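Local coordinates for agarase (Pseudoalteromonas fuliginea, PDB 6XJ9), which probably hydrolyses agarose as a family GH50 glycoside hydrolase of a marine bacterium, at residues A[460-474]-A[524-538]. Numbering follows the deposited sequence.
Sequences KTVSSGNDFWGAMPD and IVINTLGRDAKTVPT
Ile524, Asp474 and Val462 bring the largest areas to this contact, in which the two-stranded hairpin 461-463/471-473 lies against helix 523-529 and the start of helix 537-550. CD1 of Ile524 packs on Met472 CG (3.7 Å) and against the backbone of Ser463 and Ser464, while its CG2 branch meets Val462 CG2, the two side chains crossing nearly at right angles. The helix backbone closes in as well: Ile524 CA lies 3.4 Å from Ser463 O with an almost straight C-H...O angle of 168°. Val462 turns its other methyl, CG1, to Thr528 OG1. That hydroxyl donates to Ile524 O, one turn earlier in the same helix (2.6 Å), which also accepts from Thr528 N. Tyr594 of helix 584-609 touches both Val462 and Met472.

Asp474 grips the first turn of helix 537-550. Its OD2 accepts from Thr538 N through the syn lone pair (3.0 Å, 173°). Thr538 OG1 donates to OD1 from above the carboxylate plane (2.6 Å). OD1 also accepts from Phe476 N.

Between these two patches, Arg531 NH1 donates in the guanidinium plane to a lone pair of Thr461 O (3.1 Å, 169°). One water accepts from Arg531 NH1 and Ser463 N and donates to Asn527 OD1 and Thr528 OG1, so four groups fix it. The pairing of a carboxylate with backbone N-H at a helix start implies that the helix dipole probably stabilises the negative charge of Asp474.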
ATOM      1  N   LYS A 460      -3.194 -24.374 -45.905  1.00 25.12           N
ATOM      2  CA  LYS A 460      -4.484 -23.791 -46.229  1.00 24.84           C
ATOM      3  C   LYS A 460      -5.149 -23.267 -44.960  1.00 24.47           C
ATOM      4  O   LYS A 460      -4.848 -23.717 -43.858  1.00 22.96           O
ATOM      5  CB  LYS A 460      -5.381 -24.865 -46.847  1.00 26.27           C
ATOM      6  CG  LYS A 460      -5.072 -25.233 -48.293  1.00 28.00           C
ATOM      7  CD  LYS A 460      -5.666 -26.570 -48.679  1.00 30.02           C
ATOM      8  CE  LYS A 460      -6.321 -26.564 -50.043  1.00 34.27           C
ATOM      9  NZ  LYS A 460      -5.325 -26.441 -51.128  1.00 33.20           N
ATOM     10  N   THR A 461      -6.090 -22.333 -45.127  1.00 24.31           N
ATOM     11  CA  THR A 461      -6.703 -21.681 -43.982  1.00 25.39           C
ATOM     12  C   THR A 461      -8.223 -21.716 -44.095  1.00 25.86           C
ATOM     13  O   THR A 461      -8.768 -21.963 -45.171  1.00 26.30           O
ATOM     14  CB  THR A 461      -6.175 -20.253 -43.834  1.00 25.84           C
ATOM     15  OG1 THR A 461      -6.569 -19.531 -45.008  1.00 27.60           O
ATOM     16  CG2 THR A 461      -4.673 -20.218 -43.652  1.00 25.49           C
ATOM     17  N   VAL A 462      -8.883 -21.510 -42.951  1.00 25.61           N
ATOM     18  CA  VAL A 462     -10.321 -21.320 -42.876  1.00 24.43           C
ATOM     19  C   VAL A 462     -10.572 -19.980 -42.198  1.00 25.84           C
ATOM     20  O   VAL A 462      -9.680 -19.424 -41.555  1.00 25.22           O
ATOM     21  CB  VAL A 462     -11.037 -22.465 -42.131  1.00 23.27           C
ATOM     22  CG1 VAL A 462     -11.192 -23.708 -42.994  1.00 21.18           C
ATOM     23  CG2 VAL A 462     -10.428 -22.782 -40.769  1.00 20.97           C
ATOM     24  N   SER A 463     -11.790 -19.467 -42.356  1.00 28.03           N
ATOM     25  CA  SER A 463     -12.108 -18.173 -41.786  1.00 32.59           C
ATOM     26  C   SER A 463     -13.413 -18.260 -41.006  1.00 35.28           C
ATOM     27  O   SER A 463     -14.215 -19.163 -41.236  1.00 34.51           O
ATOM     28  CB  SER A 463     -12.185 -17.120 -42.851  1.00 33.49           C
ATOM     29  OG  SER A 463     -12.725 -15.919 -42.320  1.00 35.49           O
ATOM     30  N   SER A 464     -13.605 -17.308 -40.090  1.00 40.03           N
ATOM     31  CA  SER A 464     -14.854 -17.193 -39.356  1.00 46.26           C
ATOM     32  C   SER A 464     -15.893 -16.461 -40.203  1.00 51.90           C
ATOM     33  O   SER A 464     -17.084 -16.504 -39.903  1.00 54.79           O
ATOM     34  CB  SER A 464     -14.634 -16.500 -38.045  1.00 46.54           C
ATOM     35  OG  SER A 464     -14.045 -15.227 -38.262  1.00 48.10           O
ATOM     36  N   GLY A 465     -15.430 -15.783 -41.260  1.00 54.30           N
ATOM     37  CA  GLY A 465     -16.289 -14.948 -42.083  1.00 58.43           C
ATOM     38  C   GLY A 465     -16.309 -13.499 -41.600  1.00 62.45           C
ATOM     39  O   GLY A 465     -17.112 -12.699 -42.081  1.00 60.09           O
ATOM     40  N   ASN A 466     -15.427 -13.194 -40.634  1.00 62.36           N
ATOM     41  CA  ASN A 466     -15.200 -11.850 -40.121  1.00 62.42           C
ATOM     42  C   ASN A 466     -13.699 -11.580 -40.139  1.00 62.24           C
ATOM     43  O   ASN A 466     -12.930 -12.295 -39.500  1.00 59.33           O
ATOM     44  CB  ASN A 466     -15.805 -11.654 -38.727  1.00 61.37           C
ATOM     45  N   ASP A 467     -13.301 -10.536 -40.878  1.00 66.20           N
ATOM     46  CA  ASP A 467     -11.914 -10.296 -41.248  1.00 65.59           C
ATOM     47  C   ASP A 467     -11.085  -9.871 -40.034  1.00 66.74           C
ATOM     48  O   ASP A 467      -9.872 -10.080 -40.013  1.00 66.12           O
ATOM     49  CB  ASP A 467     -11.825  -9.291 -42.400  1.00 64.01           C
ATOM     50  N   PHE A 468     -11.749  -9.274 -39.034  1.00 66.78           N
ATOM     51  CA  PHE A 468     -11.091  -8.745 -37.849  1.00 67.38           C
ATOM     52  C   PHE A 468     -10.756  -9.872 -36.872  1.00 70.47           C
ATOM     53  O   PHE A 468      -9.831  -9.741 -36.068  1.00 68.89           O
ATOM     54  CB  PHE A 468     -11.958  -7.671 -37.184  1.00 66.90           C
ATOM     55  N   TRP A 469     -11.526 -10.967 -36.950  1.00 70.68           N
ATOM     56  CA  TRP A 469     -11.326 -12.142 -36.116  1.00 71.63           C
ATOM     57  C   TRP A 469     -10.031 -12.850 -36.515  1.00 71.48           C
ATOM     58  O   TRP A 469      -9.290 -13.326 -35.659  1.00 77.45           O
ATOM     59  CB  TRP A 469     -12.544 -13.075 -36.184  1.00 68.58           C
ATOM     60  N   GLY A 470      -9.758 -12.902 -37.823  1.00 65.96           N
ATOM     61  CA  GLY A 470      -8.501 -13.448 -38.303  1.00 58.59           C
ATOM     62  C   GLY A 470      -8.656 -14.860 -38.861  1.00 52.37           C
ATOM     63  O   GLY A 470      -9.707 -15.491 -38.727  1.00 52.15           O
ATOM     64  N   ALA A 471      -7.570 -15.328 -39.482  1.00 45.74           N
ATOM     65  CA  ALA A 471      -7.534 -16.594 -40.190  1.00 37.85           C
ATOM     66  C   ALA A 471      -7.267 -17.728 -39.205  1.00 32.82           C
ATOM     67  O   ALA A 471      -6.729 -17.514 -38.119  1.00 32.67           O
ATOM     68  CB  ALA A 471      -6.481 -16.529 -41.270  1.00 37.61           C
ATOM     69  N   MET A 472      -7.670 -18.938 -39.592  1.00 28.25           N
ATOM     70  CA  MET A 472      -7.458 -20.118 -38.770  1.00 26.16           C
ATOM     71  C   MET A 472      -6.851 -21.209 -39.648  1.00 25.41           C
ATOM     72  O   MET A 472      -7.026 -21.188 -40.863  1.00 24.97           O
ATOM     73  CB  MET A 472      -8.784 -20.586 -38.161  1.00 24.59           C
ATOM     74  CG  MET A 472      -9.268 -19.672 -37.049  1.00 23.92           C
ATOM     75  SD  MET A 472      -8.224 -19.826 -35.576  1.00 23.02           S
ATOM     76  CE  MET A 472      -8.925 -21.307 -34.849  1.00 22.42           C
ATOM     77  N   PRO A 473      -6.060 -22.152 -39.094  1.00 23.70           N
ATOM     78  CA  PRO A 473      -5.458 -23.197 -39.921  1.00 22.84           C
ATOM     79  C   PRO A 473      -6.506 -24.171 -40.450  1.00 23.00           C
ATOM     80  O   PRO A 473      -7.407 -24.585 -39.716  1.00 24.17           O
ATOM     81  CB  PRO A 473      -4.528 -23.935 -38.953  1.00 23.43           C
ATOM     82  CG  PRO A 473      -5.118 -23.648 -37.584  1.00 24.04           C
ATOM     83  CD  PRO A 473      -5.691 -22.248 -37.675  1.00 23.71           C
ATOM     84  N   ASP A 474      -6.375 -24.557 -41.723  1.00 22.26           N
ATOM     85  CA  ASP A 474      -7.144 -25.711 -42.157  1.00 22.43           C
ATOM     86  C   ASP A 474      -6.430 -26.958 -41.656  1.00 22.62           C
ATOM     87  O   ASP A 474      -5.455 -27.417 -42.262  1.00 22.60           O
ATOM     88  CB  ASP A 474      -7.384 -25.775 -43.664  1.00 23.26           C
ATOM     89  CG  ASP A 474      -8.355 -26.883 -44.025  1.00 24.35           C
ATOM     90  OD1 ASP A 474      -8.314 -27.964 -43.359  1.00 24.62           O
ATOM     91  OD2 ASP A 474      -9.161 -26.654 -44.937  1.00 24.99           O
ATOM     92  N   ILE A 524     -16.600 -20.336 -38.173  1.00 22.99           N
ATOM     93  CA  ILE A 524     -15.695 -21.213 -38.900  1.00 23.84           C
ATOM     94  C   ILE A 524     -16.521 -22.223 -39.696  1.00 24.03           C
ATOM     95  O   ILE A 524     -16.173 -22.559 -40.824  1.00 26.45           O
ATOM     96  CB  ILE A 524     -14.730 -21.927 -37.936  1.00 24.77           C
ATOM     97  CG1 ILE A 524     -13.772 -20.960 -37.232  1.00 25.24           C
ATOM     98  CG2 ILE A 524     -13.981 -23.053 -38.655  1.00 26.81           C
ATOM     99  CD1 ILE A 524     -12.719 -20.370 -38.149  1.00 29.48           C
ATOM    100  N   VAL A 525     -17.592 -22.720 -39.072  1.00 23.11           N
ATOM    101  CA  VAL A 525     -18.461 -23.728 -39.662  1.00 23.26           C
ATOM    102  C   VAL A 525     -19.229 -23.077 -40.810  1.00 23.26           C
ATOM    103  O   VAL A 525     -19.150 -23.540 -41.941  1.00 23.94           O
ATOM    104  CB  VAL A 525     -19.412 -24.334 -38.613  1.00 21.93           C
ATOM    105  CG1 VAL A 525     -20.561 -25.104 -39.251  1.00 22.43           C
ATOM    106  CG2 VAL A 525     -18.670 -25.222 -37.618  1.00 22.12           C
ATOM    107  N   ILE A 526     -19.943 -21.985 -40.502  1.00 24.44           N
ATOM    108  CA  ILE A 526     -20.771 -21.301 -41.481  1.00 24.88           C
ATOM    109  C   ILE A 526     -19.936 -20.986 -42.720  1.00 26.18           C
ATOM    110  O   ILE A 526     -20.268 -21.430 -43.817  1.00 27.57           O
ATOM    111  CB  ILE A 526     -21.447 -20.060 -40.866  1.00 25.36           C
ATOM    112  CG1 ILE A 526     -22.482 -20.470 -39.814  1.00 24.37           C
ATOM    113  CG2 ILE A 526     -22.069 -19.187 -41.951  1.00 25.80           C
ATOM    114  CD1 ILE A 526     -22.743 -19.428 -38.759  1.00 24.76           C
ATOM    115  N   ASN A 527     -18.834 -20.254 -42.533  1.00 25.46           N
ATOM    116  CA  ASN A 527     -18.012 -19.800 -43.648  1.00 26.52           C
ATOM    117  C   ASN A 527     -17.433 -20.977 -44.434  1.00 26.54           C
ATOM    118  O   ASN A 527     -17.325 -20.923 -45.656  1.00 27.03           O
ATOM    119  CB  ASN A 527     -16.868 -18.899 -43.175  1.00 27.07           C
ATOM    120  CG  ASN A 527     -16.067 -18.336 -44.325  1.00 29.73           C
ATOM    121  OD1 ASN A 527     -15.070 -18.928 -44.741  1.00 28.91           O
ATOM    122  ND2 ASN A 527     -16.516 -17.207 -44.860  1.00 29.00           N
ATOM    123  N   THR A 528     -17.011 -22.033 -43.731  1.00 24.17           N
ATOM    124  CA  THR A 528     -16.378 -23.155 -44.402  1.00 23.74           C
ATOM    125  C   THR A 528     -17.406 -23.942 -45.220  1.00 25.48           C
ATOM    126  O   THR A 528     -17.077 -24.435 -46.297  1.00 26.00           O
ATOM    127  CB  THR A 528     -15.581 -24.014 -43.410  1.00 22.73           C
ATOM    128  OG1 THR A 528     -14.569 -23.206 -42.798  1.00 21.51           O
ATOM    129  CG2 THR A 528     -14.930 -25.211 -44.062  1.00 22.96           C
ATOM    130  N   LEU A 529     -18.642 -24.069 -44.708  1.00 25.74           N
ATOM    131  CA  LEU A 529     -19.697 -24.810 -45.394  1.00 27.15           C
ATOM    132  C   LEU A 529     -19.936 -24.219 -46.784  1.00 28.62           C
ATOM    133  O   LEU A 529     -20.370 -24.929 -47.693  1.00 28.37           O
ATOM    134  CB  LEU A 529     -20.991 -24.759 -44.571  1.00 25.95           C
ATOM    135  CG  LEU A 529     -21.110 -25.758 -43.420  1.00 28.06           C
ATOM    136  CD1 LEU A 529     -22.239 -25.372 -42.477  1.00 26.75           C
ATOM    137  CD2 LEU A 529     -21.321 -27.173 -43.938  1.00 26.29           C
ATOM    138  N   GLY A 530     -19.638 -22.919 -46.928  1.00 30.01           N
ATOM    139  CA  GLY A 530     -19.921 -22.165 -48.141  1.00 31.63           C
ATOM    140  C   GLY A 530     -18.852 -22.358 -49.213  1.00 33.33           C
ATOM    141  O   GLY A 530     -18.960 -21.790 -50.304  1.00 33.53           O
ATOM    142  N   ARG A 531     -17.837 -23.173 -48.891  1.00 32.33           N
ATOM    143  CA  ARG A 531     -16.674 -23.373 -49.743  1.00 32.43           C
ATOM    144  C   ARG A 531     -16.676 -24.789 -50.324  1.00 33.80           C
ATOM    145  O   ARG A 531     -17.480 -25.637 -49.928  1.00 32.75           O
ATOM    146  CB  ARG A 531     -15.386 -23.022 -48.983  1.00 30.24           C
ATOM    147  CG  ARG A 531     -15.379 -21.617 -48.393  1.00 27.85           C
ATOM    148  CD  ARG A 531     -14.223 -21.315 -47.460  1.00 27.74           C
ATOM    149  NE  ARG A 531     -12.957 -21.339 -48.175  1.00 28.40           N
ATOM    150  CZ  ARG A 531     -11.747 -21.396 -47.627  1.00 29.05           C
ATOM    151  NH1 ARG A 531     -11.601 -21.447 -46.313  1.00 27.91           N
ATOM    152  NH2 ARG A 531     -10.676 -21.411 -48.407  1.00 30.42           N
ATOM    153  N   ASP A 532     -15.750 -25.033 -51.264  1.00 34.55           N
ATOM    154  CA  ASP A 532     -15.741 -26.254 -52.057  1.00 34.02           C
ATOM    155  C   ASP A 532     -14.890 -27.325 -51.378  1.00 34.07           C
ATOM    156  O   ASP A 532     -13.721 -27.101 -51.068  1.00 32.98           O
ATOM    157  CB  ASP A 532     -15.269 -25.979 -53.488  1.00 38.18           C
ATOM    158  CG  ASP A 532     -15.436 -27.146 -54.456  1.00 41.25           C
ATOM    159  OD1 ASP A 532     -15.917 -28.217 -54.033  1.00 38.80           O
ATOM    160  OD2 ASP A 532     -15.069 -26.974 -55.637  1.00 48.59           O
ATOM    161  N   ALA A 533     -15.484 -28.513 -51.218  1.00 32.81           N
ATOM    162  CA  ALA A 533     -14.804 -29.670 -50.659  1.00 34.46           C
ATOM    163  C   ALA A 533     -13.514 -29.990 -51.412  1.00 35.51           C
ATOM    164  O   ALA A 533     -12.593 -30.529 -50.809  1.00 33.23           O
ATOM    165  CB  ALA A 533     -15.735 -30.860 -50.630  1.00 33.32           C
ATOM    166  N   LYS A 534     -13.453 -29.648 -52.710  1.00 37.72           N
ATOM    167  CA  LYS A 534     -12.355 -30.029 -53.591  1.00 37.66           C
ATOM    168  C   LYS A 534     -11.054 -29.341 -53.191  1.00 37.62           C
ATOM    169  O   LYS A 534      -9.975 -29.912 -53.344  1.00 40.26           O
ATOM    170  CB  LYS A 534     -12.676 -29.688 -55.052  1.00 40.87           C
ATOM    171  CG  LYS A 534     -13.045 -30.875 -55.933  1.00 44.07           C
ATOM    172  CD  LYS A 534     -13.589 -30.481 -57.295  1.00 47.60           C
ATOM    173  CE  LYS A 534     -14.396 -31.575 -57.965  1.00 48.25           C
ATOM    174  NZ  LYS A 534     -13.552 -32.727 -58.361  1.00 51.05           N
ATOM    175  N   THR A 535     -11.149 -28.104 -52.694  1.00 36.57           N
ATOM    176  CA  THR A 535      -9.947 -27.332 -52.420  1.00 35.23           C
ATOM    177  C   THR A 535      -9.853 -26.933 -50.946  1.00 34.34           C
ATOM    178  O   THR A 535      -8.904 -26.254 -50.573  1.00 35.30           O
ATOM    179  CB  THR A 535      -9.845 -26.107 -53.339  1.00 36.06           C
ATOM    180  OG1 THR A 535     -11.059 -25.368 -53.219  1.00 37.28           O
ATOM    181  CG2 THR A 535      -9.588 -26.466 -54.787  1.00 39.06           C
ATOM    182  N   VAL A 536     -10.822 -27.353 -50.116  1.00 32.03           N
ATOM    183  CA  VAL A 536     -10.861 -26.951 -48.714  1.00 30.58           C
ATOM    184  C   VAL A 536     -10.984 -28.204 -47.843  1.00 29.65           C
ATOM    185  O   VAL A 536     -12.086 -28.700 -47.606  1.00 30.96           O
ATOM    186  CB  VAL A 536     -12.010 -25.955 -48.437  1.00 28.78           C
ATOM    187  CG1 VAL A 536     -12.042 -25.514 -46.980  1.00 29.13           C
ATOM    188  CG2 VAL A 536     -11.970 -24.740 -49.353  1.00 29.19           C
ATOM    189  N   PRO A 537      -9.859 -28.783 -47.366  1.00 27.86           N
ATOM    190  CA  PRO A 537      -9.900 -30.019 -46.578  1.00 27.48           C
ATOM    191  C   PRO A 537     -10.920 -30.059 -45.438  1.00 27.30           C
ATOM    192  O   PRO A 537     -11.623 -31.051 -45.283  1.00 29.93           O
ATOM    193  CB  PRO A 537      -8.457 -30.150 -46.083  1.00 26.87           C
ATOM    194  CG  PRO A 537      -7.644 -29.519 -47.205  1.00 27.59           C
ATOM    195  CD  PRO A 537      -8.489 -28.352 -47.665  1.00 26.16           C
ATOM    196  N   THR A 538     -11.019 -28.978 -44.656  1.00 26.24           N
ATOM    197  CA  THR A 538     -11.977 -28.950 -43.561  1.00 22.98           C
ATOM    198  C   THR A 538     -13.403 -29.112 -44.087  1.00 23.69           C
ATOM    199  O   THR A 538     -14.241 -29.718 -43.425  1.00 23.42           O
ATOM    200  CB  THR A 538     -11.828 -27.706 -42.679  1.00 22.65           C
ATOM    201  OG1 THR A 538     -10.545 -27.797 -42.057  1.00 21.87           O
ATOM    202  CG2 THR A 538     -12.907 -27.634 -41.616  1.00 22.03           C
TER
HETATM  203  O   HOH W   1     -13.377 -21.109 -44.178  1.00 22.09           O